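Local structure of Thiol:disulfide interchange protein (Klebsiella pneumoniae, 6DXN) at residues Y161-A166 / A181-F186. The protein probably works as a thiol:disulfide oxidoreductase of the DsbA type in the periplasm, exchanging disulfide bonds with other proteins. Sequence-based numbering, arbitrary orientation.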
loop_
_atom_site.group_PDB
_atom_site.type_symbol
_atom_site.label_atom_id
_atom_site.label_comp_id
_atom_site.label_asym_id
_atom_site.label_seq_id
_atom_site.Cartn_x
_atom_site.Cartn_y
_atom_site.Cartn_z
ATOM N N TYR A 161 -10.966 -8.598 7.585
ATOM C CA TYR A 161 -11.274 -7.400 8.370
ATOM C C TYR A 161 -10.726 -6.139 7.681
ATOM O O TYR A 161 -9.515 -5.983 7.537
ATOM C CB TYR A 161 -10.704 -7.554 9.786
ATOM C CG TYR A 161 -11.068 -8.856 10.458
ATOM C CD1 TYR A 161 -12.349 -9.085 10.930
ATOM C CD2 TYR A 161 -10.135 -9.871 10.604
ATOM C CE1 TYR A 161 -12.692 -10.284 11.537
ATOM C CE2 TYR A 161 -10.458 -11.071 11.212
ATOM C CZ TYR A 161 -11.742 -11.282 11.677
ATOM O OH TYR A 161 -12.061 -12.465 12.281
ATOM N N HIS A 162 -11.649 -5.258 7.266
ATOM C CA HIS A 162 -11.345 -3.962 6.650
ATOM C C HIS A 162 -11.450 -2.869 7.724
ATOM O O HIS A 162 -12.513 -2.658 8.314
ATOM C CB HIS A 162 -12.268 -3.704 5.451
ATOM C CG HIS A 162 -12.182 -2.314 4.922
ATOM N ND1 HIS A 162 -13.164 -1.372 5.166
ATOM C CD2 HIS A 162 -11.220 -1.687 4.210
ATOM C CE1 HIS A 162 -12.822 -0.229 4.605
ATOM N NE2 HIS A 162 -11.635 -0.399 4.011
ATOM N N ILE A 163 -10.327 -2.185 7.964
ATOM C CA ILE A 163 -10.198 -1.147 8.986
ATOM C C ILE A 163 -10.982 0.114 8.603
ATOM O O ILE A 163 -11.004 0.498 7.458
ATOM C CB ILE A 163 -8.706 -0.834 9.211
ATOM C CG1 ILE A 163 -8.023 -1.965 9.987
ATOM C CG2 ILE A 163 -8.530 0.523 9.887
ATOM C CD1 ILE A 163 -6.533 -1.803 10.172
ATOM N N ASN A 164 -11.624 0.731 9.605
ATOM C CA ASN A 164 -12.339 1.994 9.434
ATOM C C ASN A 164 -11.392 3.111 9.892
ATOM O O ASN A 164 -11.342 3.455 11.091
ATOM C CB ASN A 164 -13.671 2.033 10.183
ATOM C CG ASN A 164 -14.400 3.352 10.014
ATOM O OD1 ASN A 164 -13.884 4.282 9.391
ATOM N ND2 ASN A 164 -15.593 3.454 10.577
ATOM N N ASN A 165 -10.665 3.671 8.917
ATOM C CA ASN A 165 -9.630 4.705 9.130
ATOM C C ASN A 165 -10.110 5.860 10.012
ATOM O O ASN A 165 -9.353 6.336 10.860
ATOM C CB ASN A 165 -9.121 5.297 7.806
ATOM C CG ASN A 165 -8.363 4.307 6.946
ATOM O OD1 ASN A 165 -8.158 3.159 7.341
ATOM N ND2 ASN A 165 -7.940 4.738 5.763
ATOM N N ALA A 166 -11.349 6.311 9.803
ATOM C CA ALA A 166 -11.866 7.493 10.513
ATOM C C ALA A 166 -12.224 7.192 11.978
ATOM O O ALA A 166 -12.388 8.117 12.771
ATOM C CB ALA A 166 -13.069 8.029 9.771
ATOM N N ALA A 181 -1.753 1.064 14.325
ATOM C CA ALA A 181 -0.873 -0.102 14.491
ATOM C C ALA A 181 -1.445 -1.030 15.572
ATOM O O ALA A 181 -1.351 -2.249 15.465
ATOM C CB ALA A 181 0.527 0.332 14.831
ATOM N N ASN A 182 -2.014 -0.426 16.619
ATOM C CA ASN A 182 -2.629 -1.193 17.714
ATOM C C ASN A 182 -3.821 -1.989 17.165
ATOM O O ASN A 182 -3.925 -3.192 17.418
ATOM C CB ASN A 182 -3.015 -0.291 18.887
ATOM C CG ASN A 182 -1.829 0.143 19.723
ATOM O OD1 ASN A 182 -0.774 -0.488 19.698
ATOM N ND2 ASN A 182 -2.002 1.201 20.491
ATOM N N LEU A 183 -4.695 -1.315 16.401
ATOM C CA LEU A 183 -5.870 -1.957 15.786
ATOM C C LEU A 183 -5.422 -3.080 14.841
ATOM O O LEU A 183 -5.999 -4.175 14.865
ATOM C CB LEU A 183 -6.712 -0.921 15.034
ATOM C CG LEU A 183 -7.864 -1.485 14.199
ATOM C CD1 LEU A 183 -8.825 -2.300 15.050
ATOM C CD2 LEU A 183 -8.617 -0.374 13.490
ATOM N N VAL A 184 -4.414 -2.806 14.002
ATOM C CA VAL A 184 -3.906 -3.833 13.080
ATOM C C VAL A 184 -3.527 -5.083 13.890
ATOM O O VAL A 184 -3.938 -6.200 13.559
ATOM C CB VAL A 184 -2.728 -3.322 12.222
ATOM C CG1 VAL A 184 -1.872 -4.457 11.662
ATOM C CG2 VAL A 184 -3.206 -2.434 11.089
ATOM N N LEU A 185 -2.756 -4.884 14.963
ATOM C CA LEU A 185 -2.305 -6.012 15.780
ATOM C C LEU A 185 -3.504 -6.760 16.379
ATOM O O LEU A 185 -3.523 -7.987 16.368
ATOM C CB LEU A 185 -1.360 -5.507 16.873
ATOM C CG LEU A 185 0.055 -5.174 16.410
ATOM C CD1 LEU A 185 0.908 -4.732 17.588
ATOM C CD2 LEU A 185 0.691 -6.366 15.715
ATOM N N PHE A 186 -4.479 -5.998 16.883
ATOM C CA PHE A 186 -5.710 -6.530 17.476
ATOM C C PHE A 186 -6.420 -7.440 16.467
ATOM O O PHE A 186 -7.040 -8.431 16.843
ATOM C CB PHE A 186 -6.638 -5.392 17.917
ATOM C CG PHE A 186 -8.010 -5.822 18.377
ATOM C CD1 PHE A 186 -9.039 -6.008 17.467
ATOM C CD2 PHE A 186 -8.277 -6.038 19.722
ATOM C CE1 PHE A 186 -10.298 -6.411 17.887
ATOM C CE2 PHE A 186 -9.540 -6.426 20.144
ATOM C CZ PHE A 186 -10.547 -6.615 19.226
#
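Ile163, the last residue of strand 161-163, meets Leu183 and Val184 of helix 173-188 chiefly through methyl groups, with no hydrogen bond between the two segments. Its branches divide the work. CG2 faces Leu183, the two side chains reaching toward each other tip to tip, and Ile163 CG2 lies 3.7 Å from Leu183 CD2. The same leucine methyl also lies against the stem of the longer branch, with Leu183 CD2 3.9 Å from Ile163 CG1. That branch runs on, CD1 anti to CA (chi2 176°), and crosses the valine at about a right angle; Ile163 CD1 and Val184 CG2 are 3.5 Å apart. With CG anti to the backbone N (chi1 172°) and CD2 anti to CA, the leucine reaches the isoleucine with its farther methyl. The backbones stay well apart, 8.0 Å between the CA atoms of Ile163 and Val184, and side chains bridge the gap.

Other apolar residues widen the patch: Met180 and Leu187 of the same helix also touch Ile163, Leu168 packs on Leu183, and Ile49 of helix 45-52 on Val184. In the sheet Ile163 is backbone hydrogen-bonded to Phe155 of strand 154-157 and His162 to Thr13 of strand 12-14. Just past the strand, Asn164 OD1 accepts a weak bond from the backbone N of Ala166.

The C-terminal helix thus packs on a strand of the thioredoxin-fold sheet. All three touching residues are buried, so the join rests on dispersion and the exclusion of water, without directional polar bonds.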